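Local coordinates for protein argininosuccinate lyase (Chelativorans sp., PDB 6RXA) that is an EDDS lyase of the aspartase/fumarase superfamily, a C-N lyase that probably cleaves argininosuccinate to fumarate and arginine, at residues S44-V52 with K483-I493. The protein carries 2 engineered substitutions. Numbering follows the deposited sequence.
Sequences SQIHRAHVV and KQTLADSVQQI
Gln-45 OE1 takes a hydrogen bond from a water that lies 2.7 Å from it, and the same water donates to Lys-483 O at 2.9 Å, tying a side chain of one helix to the backbone of the other. The amide oxygen also rests against Leu-486 CD2, 3.6 Å away, because the Gln-45 chain bends at its second torsion (chi2 -62°). Beyond the water bridge the contact is apolar and interlocked, knobs into holes from both helices. CG anti to the backbone N (chi1 -180°) carries both methyls of Leu-486 into the hole formed by Gln-45, Arg-48, Ala-49 and Val-52, and its CD1 comes to 3.8 Å from Ala-49 CA. Cut back to an alanine, Leu-486 would lose both methyls, which is likely to open a gap against Ala-49 and deprive Val-52 CG2 of one of its neighbours. In return Val-52 plugs the hole among Leu-486, Ser-489, Val-490 and Ile-493; its CG2 lies 4.1 Å from Ile-493 CD1. Arg-48 sets its CB against Val-490 CG2, while its NH2 forms a salt bridge with Asp-76. Segments 44-52 and 483-493 cross at 60°, packing helix 35-56 on the long C-terminal helix 451-500, with helix 212-218 against Ala-49 and Val-52 and helix 62-79 against Arg-48 and Ile-493.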
ATOM      1  N   SER A  44     -26.567 -10.405  17.945  1.00 17.60           N
ATOM      2  CA  SER A  44     -27.648 -11.016  18.716  1.00 19.47           C
ATOM      3  C   SER A  44     -27.449 -10.809  20.215  1.00 17.36           C
ATOM      4  O   SER A  44     -28.421 -10.605  20.955  1.00 17.95           O
ATOM      5  CB  SER A  44     -27.761 -12.505  18.383  1.00 31.91           C
ATOM      6  OG  SER A  44     -28.386 -12.695  17.128  1.00 55.35           O
ATOM      7  N   GLN A  45     -26.202 -10.872  20.681  1.00 16.70           N
ATOM      8  CA  GLN A  45     -25.912 -10.552  22.072  1.00 16.57           C
ATOM      9  C   GLN A  45     -26.214  -9.090  22.366  1.00 15.08           C
ATOM     10  O   GLN A  45     -26.753  -8.761  23.432  1.00 15.60           O
ATOM     11  CB  GLN A  45     -24.454 -10.877  22.385  1.00 17.93           C
ATOM     12  CG  GLN A  45     -24.174 -12.364  22.424  1.00 21.07           C
ATOM     13  CD  GLN A  45     -24.961 -13.082  23.508  1.00 24.81           C
ATOM     14  OE1 GLN A  45     -24.703 -12.900  24.699  1.00 27.02           O
ATOM     15  NE2 GLN A  45     -25.926 -13.902  23.099  1.00 25.68           N
ATOM     16  N   ILE A  46     -25.885  -8.199  21.429  1.00 14.70           N
ATOM     17  CA  ILE A  46     -26.178  -6.778  21.614  1.00 14.93           C
ATOM     18  C   ILE A  46     -27.677  -6.543  21.753  1.00 15.46           C
ATOM     19  O   ILE A  46     -28.114  -5.749  22.593  1.00 14.88           O
ATOM     20  CB  ILE A  46     -25.549  -5.955  20.476  1.00 15.04           C
ATOM     21  CG1 ILE A  46     -24.022  -5.997  20.604  1.00 15.26           C
ATOM     22  CG2 ILE A  46     -26.110  -4.541  20.462  1.00 15.00           C
ATOM     23  CD1 ILE A  46     -23.303  -5.503  19.350  1.00 16.65           C
ATOM     24  N   HIS A  47     -28.490  -7.221  20.938  1.00 15.81           N
ATOM     25  CA  HIS A  47     -29.935  -7.047  21.074  1.00 16.15           C
ATOM     26  C   HIS A  47     -30.384  -7.384  22.489  1.00 16.63           C
ATOM     27  O   HIS A  47     -31.208  -6.680  23.082  1.00 16.62           O
ATOM     28  CB  HIS A  47     -30.695  -7.940  20.095  1.00 15.95           C
ATOM     29  CG  HIS A  47     -30.359  -7.702  18.663  1.00 17.67           C
ATOM     30  ND1 HIS A  47     -30.001  -6.466  18.174  1.00 18.03           N
ATOM     31  CD2 HIS A  47     -30.308  -8.553  17.610  1.00 18.76           C
ATOM     32  CE1 HIS A  47     -29.747  -6.564  16.882  1.00 18.80           C
ATOM     33  NE2 HIS A  47     -29.921  -7.821  16.516  1.00 17.67           N
ATOM     34  N   ARG A  48     -29.863  -8.480  23.040  1.00 16.35           N
ATOM     35  CA  ARG A  48     -30.243  -8.888  24.388  1.00 17.13           C
ATOM     36  C   ARG A  48     -29.781  -7.862  25.415  1.00 16.65           C
ATOM     37  O   ARG A  48     -30.550  -7.479  26.306  1.00 16.34           O
ATOM     38  CB  ARG A  48     -29.661 -10.268  24.679  1.00 18.59           C
ATOM     39  CG  ARG A  48     -30.329 -11.376  23.881  1.00 20.04           C
ATOM     40  CD  ARG A  48     -29.675 -12.722  24.125  1.00 21.72           C
ATOM     41  NE  ARG A  48     -30.449 -13.800  23.511  1.00 23.59           N
ATOM     42  CZ  ARG A  48     -30.433 -14.089  22.211  1.00 25.01           C
ATOM     43  NH1 ARG A  48     -29.689 -13.385  21.376  1.00 26.07           N
ATOM     44  NH2 ARG A  48     -31.167 -15.088  21.745  1.00 24.84           N
ATOM     45  N   ALA A  49     -28.531  -7.411  25.315  1.00 15.78           N
ATOM     46  CA  ALA A  49     -28.023  -6.445  26.288  1.00 15.75           C
ATOM     47  C   ALA A  49     -28.775  -5.124  26.205  1.00 15.65           C
ATOM     48  O   ALA A  49     -29.091  -4.513  27.239  1.00 16.22           O
ATOM     49  CB  ALA A  49     -26.527  -6.216  26.078  1.00 16.28           C
ATOM     50  N   HIS A  50     -29.047  -4.651  24.989  1.00 14.85           N
ATOM     51  CA  HIS A  50     -29.780  -3.401  24.833  1.00 16.07           C
ATOM     52  C   HIS A  50     -31.167  -3.517  25.446  1.00 17.37           C
ATOM     53  O   HIS A  50     -31.609  -2.630  26.189  1.00 17.38           O
ATOM     54  CB  HIS A  50     -29.859  -3.050  23.350  1.00 15.98           C
ATOM     55  CG  HIS A  50     -30.533  -1.747  23.085  1.00 17.60           C
ATOM     56  ND1 HIS A  50     -29.935  -0.534  23.355  1.00 17.43           N
ATOM     57  CD2 HIS A  50     -31.753  -1.466  22.577  1.00 17.62           C
ATOM     58  CE1 HIS A  50     -30.767   0.439  23.024  1.00 17.33           C
ATOM     59  NE2 HIS A  50     -31.878  -0.099  22.558  1.00 17.36           N
ATOM     60  N   VAL A  51     -31.858  -4.627  25.174  1.00 18.04           N
ATOM     61  CA  VAL A  51     -33.205  -4.842  25.699  1.00 17.34           C
ATOM     62  C   VAL A  51     -33.202  -4.942  27.222  1.00 16.93           C
ATOM     63  O   VAL A  51     -34.072  -4.373  27.889  1.00 16.60           O
ATOM     64  CB  VAL A  51     -33.831  -6.076  25.024  1.00 18.41           C
ATOM     65  CG1 VAL A  51     -35.040  -6.556  25.791  1.00 17.78           C
ATOM     66  CG2 VAL A  51     -34.194  -5.758  23.578  1.00 19.51           C
ATOM     67  N   VAL A  52     -32.240  -5.670  27.795  1.00 16.63           N
ATOM     68  CA  VAL A  52     -32.118  -5.740  29.252  1.00 18.18           C
ATOM     69  C   VAL A  52     -31.918  -4.346  29.842  1.00 17.72           C
ATOM     70  O   VAL A  52     -32.580  -3.966  30.816  1.00 18.29           O
ATOM     71  CB  VAL A  52     -30.986  -6.707  29.650  1.00 18.61           C
ATOM     72  CG1 VAL A  52     -30.681  -6.591  31.133  1.00 19.14           C
ATOM     73  CG2 VAL A  52     -31.363  -8.130  29.285  1.00 19.18           C
ATOM     74  N   LYS A 483     -20.785 -12.519  29.775  1.00 19.10           N
ATOM     75  CA  LYS A 483     -21.724 -13.267  28.951  1.00 20.40           C
ATOM     76  C   LYS A 483     -22.658 -14.097  29.820  1.00 19.37           C
ATOM     77  O   LYS A 483     -23.852 -14.217  29.522  1.00 19.56           O
ATOM     78  CB  LYS A 483     -20.972 -14.114  27.926  1.00 26.11           C
ATOM     79  CG  LYS A 483     -21.885 -14.725  26.875  1.00 35.18           C
ATOM     80  CD  LYS A 483     -21.086 -15.389  25.757  1.00 44.03           C
ATOM     81  CE  LYS A 483     -22.017 -15.924  24.676  1.00 53.83           C
ATOM     82  NZ  LYS A 483     -21.295 -16.614  23.575  1.00 63.08           N
ATOM     83  N   GLN A 484     -22.154 -14.640  30.938  1.00 19.80           N
ATOM     84  CA  GLN A 484     -23.017 -15.408  31.835  1.00 22.07           C
ATOM     85  C   GLN A 484     -23.998 -14.502  32.572  1.00 22.38           C
ATOM     86  O   GLN A 484     -25.168 -14.868  32.757  1.00 23.31           O
ATOM     87  CB  GLN A 484     -22.175 -16.215  32.823  1.00 25.50           C
ATOM     88  CG  GLN A 484     -22.969 -17.295  33.558  1.00 32.44           C
ATOM     89  CD  GLN A 484     -23.568 -18.322  32.611  1.00 38.23           C
ATOM     90  OE1 GLN A 484     -22.851 -19.027  31.900  1.00 38.66           O
ATOM     91  NE2 GLN A 484     -24.893 -18.396  32.585  1.00 41.57           N
ATOM     92  N   THR A 485     -23.544 -13.320  33.008  1.00 22.13           N
ATOM     93  CA  THR A 485     -24.445 -12.362  33.646  1.00 22.94           C
ATOM     94  C   THR A 485     -25.597 -12.000  32.714  1.00 21.91           C
ATOM     95  O   THR A 485     -26.761 -11.951  33.135  1.00 21.39           O
ATOM     96  CB  THR A 485     -23.678 -11.102  34.058  1.00 25.23           C
ATOM     97  OG1 THR A 485     -22.743 -11.404  35.098  1.00 26.14           O
ATOM     98  CG2 THR A 485     -24.638 -10.019  34.552  1.00 26.20           C
ATOM     99  N   LEU A 486     -25.286 -11.735  31.443  1.00 20.75           N
ATOM    100  CA  LEU A 486     -26.323 -11.412  30.469  1.00 19.28           C
ATOM    101  C   LEU A 486     -27.281 -12.581  30.286  1.00 18.56           C
ATOM    102  O   LEU A 486     -28.505 -12.406  30.283  1.00 18.86           O
ATOM    103  CB  LEU A 486     -25.674 -11.032  29.139  1.00 19.15           C
ATOM    104  CG  LEU A 486     -26.610 -10.648  27.991  1.00 19.53           C
ATOM    105  CD1 LEU A 486     -27.581  -9.562  28.437  1.00 18.95           C
ATOM    106  CD2 LEU A 486     -25.787 -10.212  26.784  1.00 19.95           C
ATOM    107  N   ALA A 487     -26.740 -13.793  30.130  1.00 19.69           N
ATOM    108  CA  ALA A 487     -27.596 -14.960  29.946  1.00 21.67           C
ATOM    109  C   ALA A 487     -28.522 -15.155  31.143  1.00 21.37           C
ATOM    110  O   ALA A 487     -29.721 -15.423  30.976  1.00 21.39           O
ATOM    111  CB  ALA A 487     -26.733 -16.197  29.688  1.00 23.40           C
ATOM    112  N   ASP A 488     -27.993 -14.983  32.362  1.00 21.72           N
ATOM    113  CA  ASP A 488     -28.816 -15.089  33.562  1.00 23.73           C
ATOM    114  C   ASP A 488     -29.911 -14.031  33.585  1.00 23.93           C
ATOM    115  O   ASP A 488     -31.049 -14.316  33.982  1.00 24.90           O
ATOM    116  CB  ASP A 488     -27.949 -14.913  34.812  1.00 25.98           C
ATOM    117  CG  ASP A 488     -27.040 -16.093  35.071  1.00 30.09           C
ATOM    118  OD1 ASP A 488     -27.140 -17.105  34.343  1.00 31.69           O
ATOM    119  OD2 ASP A 488     -26.214 -15.993  36.000  1.00 32.06           O
ATOM    120  N   SER A 489     -29.576 -12.799  33.194  1.00 22.05           N
ATOM    121  CA  SER A 489     -30.548 -11.715  33.204  1.00 22.85           C
ATOM    122  C   SER A 489     -31.681 -12.000  32.230  1.00 22.09           C
ATOM    123  O   SER A 489     -32.857 -11.766  32.539  1.00 21.43           O
ATOM    124  CB  SER A 489     -29.867 -10.397  32.831  1.00 25.50           C
ATOM    125  OG  SER A 489     -28.957  -9.976  33.834  1.00 28.27           O
ATOM    126  N   VAL A 490     -31.342 -12.499  31.041  1.00 21.87           N
ATOM    127  CA  VAL A 490     -32.357 -12.825  30.045  1.00 20.24           C
ATOM    128  C   VAL A 490     -33.295 -13.896  30.575  1.00 20.55           C
ATOM    129  O   VAL A 490     -34.520 -13.791  30.442  1.00 21.19           O
ATOM    130  CB  VAL A 490     -31.668 -13.247  28.733  1.00 20.05           C
ATOM    131  CG1 VAL A 490     -32.666 -13.822  27.756  1.00 20.35           C
ATOM    132  CG2 VAL A 490     -30.957 -12.070  28.116  1.00 19.47           C
ATOM    133  N   GLN A 491     -32.749 -14.939  31.201  1.00 21.46           N
ATOM    134  CA  GLN A 491     -33.615 -16.000  31.702  1.00 25.37           C
ATOM    135  C   GLN A 491     -34.481 -15.502  32.854  1.00 25.26           C
ATOM    136  O   GLN A 491     -35.663 -15.860  32.944  1.00 25.22           O
ATOM    137  CB  GLN A 491     -32.800 -17.234  32.072  1.00 34.44           C
ATOM    138  CG  GLN A 491     -32.314 -18.035  30.861  1.00 49.77           C
ATOM    139  CD  GLN A 491     -33.369 -18.194  29.764  1.00 55.12           C
ATOM    140  OE1 GLN A 491     -33.145 -17.805  28.604  1.00 44.06           O
ATOM    141  NE2 GLN A 491     -34.528 -18.752  30.126  1.00 47.22           N
ATOM    142  N   GLN A 492     -33.927 -14.658  33.734  1.00 24.89           N
ATOM    143  CA  GLN A 492     -34.720 -14.068  34.813  1.00 25.58           C
ATOM    144  C   GLN A 492     -35.960 -13.373  34.262  1.00 24.99           C
ATOM    145  O   GLN A 492     -37.077 -13.580  34.755  1.00 26.13           O
ATOM    146  CB  GLN A 492     -33.868 -13.069  35.606  1.00 26.53           C
ATOM    147  CG  GLN A 492     -32.909 -13.716  36.575  1.00 27.86           C
ATOM    148  CD  GLN A 492     -31.779 -12.803  37.019  1.00 28.98           C
ATOM    149  OE1 GLN A 492     -31.708 -11.615  36.655  1.00 28.25           O
ATOM    150  NE2 GLN A 492     -30.862 -13.367  37.795  1.00 30.73           N
ATOM    151  N   ILE A 493     -35.780 -12.547  33.233  1.00 23.05           N
ATOM    152  CA  ILE A 493     -36.889 -11.796  32.664  1.00 23.81           C
ATOM    153  C   ILE A 493     -37.904 -12.734  32.026  1.00 24.64           C
ATOM    154  O   ILE A 493     -39.113 -12.619  32.263  1.00 24.43           O
ATOM    155  CB  ILE A 493     -36.357 -10.763  31.659  1.00 22.67           C
ATOM    156  CG1 ILE A 493     -35.636  -9.632  32.397  1.00 22.79           C
ATOM    157  CG2 ILE A 493     -37.489 -10.201  30.820  1.00 22.37           C
ATOM    158  CD1 ILE A 493     -34.682  -8.810  31.532  1.00 22.24           C
TER
HETATM  159  O   HOH W   1     -25.209 -14.291  26.999  1.00 26.74           O